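Local coordinates for protein enterotoxin type A (Staphylococcus aureus, PDB 1ESF) that acts as a superantigen, binding MHC class II molecules, in part through a zinc site, and T-cell receptors, and causes staphylococcal food poisoning, at residues A[123-128]-A[224-229]; A[48-53]-A[68-73]. All coordinates share one frame; numbering follows the deposited sequence.

Interaction 1: A[123-128]-A[224-229]; sequences KKVPIN and MHIDIY. With CD (cadmium ion), chain C.
Val125 meets 224-229 through one methyl: its CG1, turned anti to the backbone N (chi1 -176°), lies 3.9 Å from Ile226 CD1 and also reaches the sulfur of Met224. A branched, wholly apolar side chain suits this buried place, where Met224 also touches Leu155 of helix 152-167. Pro126 follows; lacking an N-H, it pairs through its carbonyl, which accepts the N-H of Ile226 (Ile226 N to Pro126 O, 3.0 Å), while its ring carbons lie against His225 CB and the carbonyl of Met224. From Ile127 on the strands pair in parallel. Ile127 shares a face with Ile226, the two lying side by side, and its CG2 reaches Ile228 CD1 at 3.7 Å; beta-branched residues suit such extended backbone. Asn128 uses both its backbone N-H and its C=O toward the neighbouring strand, its N to Ile226 O and its O to Ile228 N, each at 2.8 Å, the alternating pattern of parallel strands.

The other face, that of Asn128 and Asp227, is polar. Asn128 ND2 donates to Asp227 OD1 over 2.8 Å, nearly along the C-O axis, with amide and carboxylate planes only 15° apart. That leaves OD2 for the cadmium ion, 2.4 Å away, which His225 NE2 binds at 2.3 Å; His187 and Ser1 complete the site. Cadmium is bound by the residues known to bind zinc, His187, His225 and Asp227, consistent with its standing in for the zinc needed to bind MHC class II. Asn128 is thus a second-shell residue: by holding one carboxylate oxygen it probably limits rotation of the group and leaves the other oxygen turned to the metal.

Interaction 2: A[48-53]-A[68-73]; sequences LQHTIL and LVDFDS
His50 and Asp70 are brought together by different choices of first torsion. The imidazole of His50 stands between its own backbone N and carbonyl carbon (chi1 64°), which turns the ring to the side of Asp70, whereas Asp70 swings CG away from its backbone N (chi1 -155°), which carries the carboxylate toward the ring. Their planes are 73° apart, and the resulting bond, from His50 NE2 to Asp70 OD2 at 3.2 Å, is weak and bent. The stronger partner of Asp70 is Arg214, whose guanidinium forms a salt bridge with OD1; this charge pair probably favours an ionised carboxylate. His50 CD2 also lies 3.2 Å from Phe71 O, which sits at the ring edge in its plane, while Thr51 CG2 covers part of one ring face.

Thr51 turns its hydroxyl back to Leu48 O (OG1 to O, 2.8 Å), which also accepts the Thr51 N-H, so that two bonds from one residue close the type I turn from Leu48 to Thr51; a threonine suits this place because it adds a hydroxyl donor to its N-H. Beyond it the strands run antiparallel. Ile52 and Val69 are the hydrogen-bonded pair, Ile52 N to Val69 O at 3.0 Å and Val69 N to Ile52 O at 2.9 Å, and Phe71 N continues the series to His50 O. Ile52 CD1 comes within 4.0 Å of Phe71 CE1, and both side chains reach Val77 of helix 74-80, where bulky apolar groups fit. On the face of Thr51 and Asp70, Leu68 CD1 packs across Leu53 CB.

Strands 51-54 and 66-70 form a beta hairpin at one margin of the five-stranded sheet, part of the OB-fold domain of staphylococcal and streptococcal superantigens.

Interactions 1 and 2 lie on opposite sides of the chain's centre, their own centres about 30 Å apart, and share no element: one belongs to the beta-grasp domain, the other to the OB-fold domain. Interaction 1 joins parallel strands from distant parts of the sequence and is only partly buried, with an apolar face turned inward and a polar face given to the metal. Interaction 2 is local in sequence, an antiparallel hairpin whose touching residues are mostly buried, and it lies away from the metal site. Acidic groups mark the difference: Asp227 serves a metal ion, whereas Asp70 is paired chiefly with an arginine.

Interaction 1: A[123-128]-A[224-229]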
ATOM      1  N   LYS A 123     -11.989  -3.415  12.689  1.00 31.63           N
ATOM      2  CA  LYS A 123     -11.328  -2.257  13.249  1.00 31.25           C
ATOM      3  C   LYS A 123     -11.432  -1.014  12.317  1.00 30.61           C
ATOM      4  O   LYS A 123     -11.229  -1.140  11.120  1.00 29.40           O
ATOM      5  CB  LYS A 123      -9.859  -2.645  13.526  1.00 29.90           C
ATOM      6  CG  LYS A 123      -8.966  -1.594  14.196  1.00 33.86           C
ATOM      7  CD  LYS A 123      -9.671  -0.858  15.335  1.00 40.43           C
ATOM      8  CE  LYS A 123      -8.804  -0.722  16.577  1.00 44.68           C
ATOM      9  NZ  LYS A 123      -9.016   0.638  17.188  1.00 48.18           N
ATOM     10  N   LYS A 124     -11.912   0.128  12.820  1.00 28.93           N
ATOM     11  CA  LYS A 124     -11.933   1.354  11.995  1.00 27.33           C
ATOM     12  C   LYS A 124     -10.678   2.062  12.449  1.00 26.55           C
ATOM     13  O   LYS A 124     -10.519   2.345  13.650  1.00 26.88           O
ATOM     14  CB  LYS A 124     -13.102   2.253  12.304  1.00 26.72           C
ATOM     15  CG  LYS A 124     -14.396   1.664  11.933  1.00 31.73           C
ATOM     16  CD  LYS A 124     -15.520   2.566  12.307  1.00 35.52           C
ATOM     17  CE  LYS A 124     -16.746   2.122  11.541  1.00 42.23           C
ATOM     18  NZ  LYS A 124     -18.065   2.571  12.140  1.00 51.60           N
ATOM     19  N   VAL A 125      -9.759   2.277  11.517  1.00 23.34           N
ATOM     20  CA  VAL A 125      -8.492   2.918  11.824  1.00 21.40           C
ATOM     21  C   VAL A 125      -8.606   4.463  11.829  1.00 22.53           C
ATOM     22  O   VAL A 125      -8.819   5.089  10.780  1.00 23.17           O
ATOM     23  CB  VAL A 125      -7.392   2.399  10.822  1.00 21.53           C
ATOM     24  CG1 VAL A 125      -6.006   2.973  11.172  1.00 19.97           C
ATOM     25  CG2 VAL A 125      -7.342   0.842  10.827  1.00 15.66           C
ATOM     26  N   PRO A 126      -8.406   5.107  12.991  1.00 21.40           N
ATOM     27  CA  PRO A 126      -8.506   6.568  13.055  1.00 21.51           C
ATOM     28  C   PRO A 126      -7.417   7.256  12.223  1.00 21.98           C
ATOM     29  O   PRO A 126      -6.280   6.802  12.219  1.00 20.71           O
ATOM     30  CB  PRO A 126      -8.290   6.867  14.541  1.00 22.39           C
ATOM     31  CG  PRO A 126      -8.570   5.561  15.229  1.00 22.48           C
ATOM     32  CD  PRO A 126      -8.078   4.531  14.302  1.00 20.21           C
ATOM     33  N   ILE A 127      -7.754   8.356  11.556  1.00 19.49           N
ATOM     34  CA  ILE A 127      -6.783   9.099  10.767  1.00 20.78           C
ATOM     35  C   ILE A 127      -6.759  10.581  11.212  1.00 22.11           C
ATOM     36  O   ILE A 127      -7.841  11.192  11.336  1.00 24.07           O
ATOM     37  CB  ILE A 127      -7.192   9.083   9.278  1.00 19.72           C
ATOM     38  CG1 ILE A 127      -7.231   7.637   8.749  1.00 18.81           C
ATOM     39  CG2 ILE A 127      -6.299  10.025   8.459  1.00 21.28           C
ATOM     40  CD1 ILE A 127      -7.859   7.499   7.414  1.00 18.89           C
ATOM     41  N   ASN A 128      -5.568  11.131  11.490  1.00 21.81           N
ATOM     42  CA  ASN A 128      -5.401  12.560  11.852  1.00 19.06           C
ATOM     43  C   ASN A 128      -4.902  13.178  10.572  1.00 18.06           C
ATOM     44  O   ASN A 128      -3.911  12.716  10.055  1.00 18.20           O
ATOM     45  CB  ASN A 128      -4.293  12.779  12.872  1.00 19.81           C
ATOM     46  CG  ASN A 128      -4.646  12.285  14.227  1.00 21.82           C
ATOM     47  OD1 ASN A 128      -5.790  12.361  14.626  1.00 28.56           O
ATOM     48  ND2 ASN A 128      -3.669  11.783  14.963  1.00 24.71           N
ATOM     49  N   MET A 224      -3.286   1.791  17.149  1.00 34.20           N
ATOM     50  CA  MET A 224      -2.528   2.607  16.225  1.00 29.51           C
ATOM     51  C   MET A 224      -3.521   3.448  15.449  1.00 25.09           C
ATOM     52  O   MET A 224      -4.732   3.239  15.520  1.00 22.62           O
ATOM     53  CB  MET A 224      -1.679   1.764  15.291  1.00 30.13           C
ATOM     54  CG  MET A 224      -2.491   0.982  14.325  1.00 31.96           C
ATOM     55  SD  MET A 224      -2.535   1.722  12.708  1.00 37.76           S
ATOM     56  CE  MET A 224      -2.760   0.272  11.890  1.00 37.17           C
ATOM     57  N   HIS A 225      -2.976   4.481  14.822  1.00 25.60           N
ATOM     58  CA  HIS A 225      -3.731   5.423  14.018  1.00 20.98           C
ATOM     59  C   HIS A 225      -2.771   5.908  12.925  1.00 20.22           C
ATOM     60  O   HIS A 225      -1.557   5.633  12.937  1.00 20.49           O
ATOM     61  CB  HIS A 225      -4.256   6.580  14.878  1.00 16.08           C
ATOM     62  CG  HIS A 225      -3.175   7.377  15.526  1.00 17.82           C
ATOM     63  ND1 HIS A 225      -2.754   7.152  16.816  1.00 19.39           N
ATOM     64  CD2 HIS A 225      -2.443   8.412  15.072  1.00 17.84           C
ATOM     65  CE1 HIS A 225      -1.816   8.017  17.136  1.00 18.87           C
ATOM     66  NE2 HIS A 225      -1.614   8.799  16.097  1.00 20.77           N
ATOM     67  N   ILE A 226      -3.344   6.619  11.968  1.00 18.48           N
ATOM     68  CA  ILE A 226      -2.603   7.115  10.838  1.00 16.94           C
ATOM     69  C   ILE A 226      -2.555   8.640  10.958  1.00 16.42           C
ATOM     70  O   ILE A 226      -3.547   9.241  11.349  1.00 17.00           O
ATOM     71  CB  ILE A 226      -3.370   6.671   9.529  1.00 17.44           C
ATOM     72  CG1 ILE A 226      -3.326   5.125   9.343  1.00 13.87           C
ATOM     73  CG2 ILE A 226      -2.856   7.411   8.289  1.00 16.84           C
ATOM     74  CD1 ILE A 226      -4.169   4.637   8.201  1.00 13.86           C
ATOM     75  N   ASP A 227      -1.371   9.229  10.738  1.00 16.92           N
ATOM     76  CA  ASP A 227      -1.199  10.691  10.696  1.00 14.69           C
ATOM     77  C   ASP A 227      -0.864  11.049   9.277  1.00 13.04           C
ATOM     78  O   ASP A 227       0.038  10.452   8.682  1.00 15.96           O
ATOM     79  CB  ASP A 227      -0.049  11.138  11.556  1.00 14.93           C
ATOM     80  CG  ASP A 227      -0.254  10.789  12.969  1.00 18.17           C
ATOM     81  OD1 ASP A 227      -1.313  11.132  13.528  1.00 23.33           O
ATOM     82  OD2 ASP A 227       0.654  10.176  13.523  1.00 19.43           O
ATOM     83  N   ILE A 228      -1.600  11.985   8.706  1.00 15.77           N
ATOM     84  CA  ILE A 228      -1.348  12.403   7.315  1.00 17.14           C
ATOM     85  C   ILE A 228      -1.052  13.910   7.311  1.00 17.29           C
ATOM     86  O   ILE A 228      -1.809  14.669   7.912  1.00 18.67           O
ATOM     87  CB  ILE A 228      -2.559  12.094   6.325  1.00 15.11           C
ATOM     88  CG1 ILE A 228      -2.872  10.568   6.312  1.00 15.47           C
ATOM     89  CG2 ILE A 228      -2.224  12.641   4.909  1.00 12.00           C
ATOM     90  CD1 ILE A 228      -4.076  10.141   5.463  1.00 11.73           C
ATOM     91  N   TYR A 229       0.081  14.292   6.711  1.00 19.22           N
ATOM     92  CA  TYR A 229       0.544  15.696   6.598  1.00 20.52           C
ATOM     93  C   TYR A 229       0.586  16.121   5.097  1.00 19.57           C
ATOM     94  O   TYR A 229       1.380  15.584   4.303  1.00 20.75           O
ATOM     95  CB  TYR A 229       1.953  15.851   7.228  1.00 19.15           C
ATOM     96  CG  TYR A 229       2.075  15.333   8.652  1.00 17.71           C
ATOM     97  CD1 TYR A 229       1.633  16.109   9.754  1.00 20.37           C
ATOM     98  CD2 TYR A 229       2.581  14.068   8.904  1.00 18.99           C
ATOM     99  CE1 TYR A 229       1.692  15.620  11.073  1.00 19.62           C
ATOM    100  CE2 TYR A 229       2.632  13.569  10.209  1.00 18.30           C
ATOM    101  CZ  TYR A 229       2.179  14.339  11.279  1.00 19.68           C
ATOM    102  OH  TYR A 229       2.100  13.772  12.540  1.00 24.40           O
TER
HETATM  103 CD    CD C 240       0.200  10.251  15.899  1.00 24.33          CD

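Interaction 2: A[48-53]-A[68-73]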
ATOM      1  N   LEU A  48      10.994 -17.648  -8.996  1.00 28.63           N
ATOM      2  CA  LEU A  48      12.307 -17.450  -8.355  1.00 25.52           C
ATOM      3  C   LEU A  48      12.165 -17.710  -6.837  1.00 25.54           C
ATOM      4  O   LEU A  48      11.085 -17.617  -6.294  1.00 24.79           O
ATOM      5  CB  LEU A  48      12.894 -16.060  -8.601  1.00 26.62           C
ATOM      6  CG  LEU A  48      13.432 -15.742  -9.998  1.00 30.15           C
ATOM      7  CD1 LEU A  48      14.647 -14.882  -9.797  1.00 29.93           C
ATOM      8  CD2 LEU A  48      13.792 -17.017 -10.796  1.00 29.41           C
ATOM      9  N   GLN A  49      13.259 -17.952  -6.135  1.00 24.33           N
ATOM     10  CA  GLN A  49      13.172 -18.271  -4.724  1.00 27.49           C
ATOM     11  C   GLN A  49      12.552 -17.277  -3.769  1.00 25.88           C
ATOM     12  O   GLN A  49      12.072 -17.655  -2.700  1.00 25.08           O
ATOM     13  CB  GLN A  49      14.536 -18.702  -4.194  1.00 31.21           C
ATOM     14  CG  GLN A  49      15.615 -17.638  -4.298  1.00 36.17           C
ATOM     15  CD  GLN A  49      16.881 -17.954  -3.445  1.00 38.28           C
ATOM     16  OE1 GLN A  49      17.662 -17.039  -3.164  1.00 40.20           O
ATOM     17  NE2 GLN A  49      17.072 -19.226  -3.035  1.00 32.27           N
ATOM     18  N   HIS A  50      12.508 -16.016  -4.164  1.00 25.24           N
ATOM     19  CA  HIS A  50      11.964 -14.995  -3.283  1.00 22.99           C
ATOM     20  C   HIS A  50      10.561 -14.717  -3.650  1.00 23.09           C
ATOM     21  O   HIS A  50      10.052 -13.668  -3.329  1.00 25.11           O
ATOM     22  CB  HIS A  50      12.760 -13.698  -3.415  1.00 25.64           C
ATOM     23  CG  HIS A  50      12.655 -13.090  -4.779  1.00 30.03           C
ATOM     24  ND1 HIS A  50      13.059 -13.756  -5.920  1.00 31.51           N
ATOM     25  CD2 HIS A  50      12.070 -11.941  -5.198  1.00 28.65           C
ATOM     26  CE1 HIS A  50      12.717 -13.045  -6.977  1.00 32.90           C
ATOM     27  NE2 HIS A  50      12.117 -11.941  -6.566  1.00 30.16           N
ATOM     28  N   THR A  51       9.938 -15.625  -4.377  1.00 25.38           N
ATOM     29  CA  THR A  51       8.547 -15.434  -4.811  1.00 26.56           C
ATOM     30  C   THR A  51       7.620 -16.623  -4.399  1.00 26.71           C
ATOM     31  O   THR A  51       8.102 -17.658  -3.947  1.00 27.13           O
ATOM     32  CB  THR A  51       8.453 -15.225  -6.431  1.00 25.91           C
ATOM     33  OG1 THR A  51       8.707 -16.457  -7.130  1.00 25.02           O
ATOM     34  CG2 THR A  51       9.445 -14.153  -6.942  1.00 27.12           C
ATOM     35  N   ILE A  52       6.301 -16.434  -4.445  1.00 26.29           N
ATOM     36  CA  ILE A  52       5.357 -17.539  -4.239  1.00 26.66           C
ATOM     37  C   ILE A  52       4.420 -17.365  -5.436  1.00 25.40           C
ATOM     38  O   ILE A  52       3.990 -16.227  -5.768  1.00 24.03           O
ATOM     39  CB  ILE A  52       4.563 -17.511  -2.934  1.00 28.10           C
ATOM     40  CG1 ILE A  52       5.468 -17.825  -1.744  1.00 29.84           C
ATOM     41  CG2 ILE A  52       3.439 -18.541  -3.025  1.00 27.72           C
ATOM     42  CD1 ILE A  52       4.827 -17.553  -0.358  1.00 32.58           C
ATOM     43  N   LEU A  53       4.169 -18.471  -6.128  1.00 24.73           N
ATOM     44  CA  LEU A  53       3.351 -18.447  -7.307  1.00 23.34           C
ATOM     45  C   LEU A  53       2.039 -19.109  -7.025  1.00 24.18           C
ATOM     46  O   LEU A  53       2.014 -20.254  -6.620  1.00 23.54           O
ATOM     47  CB  LEU A  53       4.073 -19.157  -8.454  1.00 24.05           C
ATOM     48  CG  LEU A  53       3.178 -19.486  -9.643  1.00 26.21           C
ATOM     49  CD1 LEU A  53       2.701 -18.203 -10.325  1.00 25.35           C
ATOM     50  CD2 LEU A  53       3.943 -20.376 -10.617  1.00 27.02           C
ATOM     51  N   LEU A  68       1.698 -13.864  -9.174  1.00 23.72           N
ATOM     52  CA  LEU A  68       3.052 -14.047  -8.672  1.00 24.21           C
ATOM     53  C   LEU A  68       3.357 -12.998  -7.597  1.00 21.97           C
ATOM     54  O   LEU A  68       3.232 -11.820  -7.878  1.00 24.75           O
ATOM     55  CB  LEU A  68       4.042 -13.945  -9.830  1.00 22.57           C
ATOM     56  CG  LEU A  68       5.472 -14.119  -9.368  1.00 25.80           C
ATOM     57  CD1 LEU A  68       5.743 -15.607  -9.120  1.00 24.58           C
ATOM     58  CD2 LEU A  68       6.358 -13.559 -10.437  1.00 28.24           C
ATOM     59  N   VAL A  69       3.665 -13.414  -6.363  1.00 21.24           N
ATOM     60  CA  VAL A  69       3.991 -12.483  -5.272  1.00 21.60           C
ATOM     61  C   VAL A  69       5.459 -12.472  -5.022  1.00 20.91           C
ATOM     62  O   VAL A  69       6.078 -13.497  -4.784  1.00 19.76           O
ATOM     63  CB  VAL A  69       3.316 -12.801  -3.954  1.00 22.60           C
ATOM     64  CG1 VAL A  69       3.604 -11.698  -2.953  1.00 21.86           C
ATOM     65  CG2 VAL A  69       1.841 -12.948  -4.167  1.00 24.00           C
ATOM     66  N   ASP A  70       5.973 -11.265  -4.933  1.00 23.29           N
ATOM     67  CA  ASP A  70       7.389 -11.021  -4.782  1.00 24.20           C
ATOM     68  C   ASP A  70       7.704 -10.428  -3.427  1.00 24.31           C
ATOM     69  O   ASP A  70       7.109  -9.426  -3.049  1.00 23.33           O
ATOM     70  CB  ASP A  70       7.731 -10.017  -5.863  1.00 30.26           C
ATOM     71  CG  ASP A  70       9.149 -10.048  -6.284  1.00 34.26           C
ATOM     72  OD1 ASP A  70      10.001  -9.542  -5.549  1.00 39.72           O
ATOM     73  OD2 ASP A  70       9.392 -10.512  -7.405  1.00 39.32           O
ATOM     74  N   PHE A  71       8.683 -11.014  -2.750  1.00 22.95           N
ATOM     75  CA  PHE A  71       9.123 -10.575  -1.438  1.00 23.83           C
ATOM     76  C   PHE A  71      10.580 -10.155  -1.524  1.00 24.48           C
ATOM     77  O   PHE A  71      11.216 -10.356  -2.518  1.00 23.46           O
ATOM     78  CB  PHE A  71       9.031 -11.713  -0.414  1.00 26.16           C
ATOM     79  CG  PHE A  71       7.665 -12.289  -0.263  1.00 26.85           C
ATOM     80  CD1 PHE A  71       7.211 -13.260  -1.133  1.00 24.42           C
ATOM     81  CD2 PHE A  71       6.819 -11.816   0.734  1.00 25.86           C
ATOM     82  CE1 PHE A  71       5.928 -13.758  -1.019  1.00 26.33           C
ATOM     83  CE2 PHE A  71       5.548 -12.295   0.862  1.00 24.79           C
ATOM     84  CZ  PHE A  71       5.087 -13.275  -0.019  1.00 27.76           C
ATOM     85  N   ASP A  72      11.087  -9.616  -0.426  1.00 25.83           N
ATOM     86  CA  ASP A  72      12.450  -9.132  -0.299  1.00 29.95           C
ATOM     87  C   ASP A  72      13.424 -10.295  -0.340  1.00 31.18           C
ATOM     88  O   ASP A  72      14.615 -10.106  -0.658  1.00 34.08           O
ATOM     89  CB  ASP A  72      12.665  -8.490   1.086  1.00 30.24           C
ATOM     90  CG  ASP A  72      12.549  -6.999   1.094  1.00 32.37           C
ATOM     91  OD1 ASP A  72      12.272  -6.368   0.061  1.00 34.76           O
ATOM     92  OD2 ASP A  72      12.754  -6.446   2.189  1.00 38.80           O
ATOM     93  N   SER A  73      12.962 -11.463   0.094  1.00 29.86           N
ATOM     94  CA  SER A  73      13.834 -12.595   0.149  1.00 29.41           C
ATOM     95  C   SER A  73      13.178 -13.925   0.394  1.00 31.05           C
ATOM     96  O   SER A  73      11.996 -14.029   0.720  1.00 31.10           O
ATOM     97  CB  SER A  73      14.906 -12.344   1.230  1.00 28.62           C
ATOM     98  OG  SER A  73      14.396 -12.372   2.556  1.00 33.64           O
TER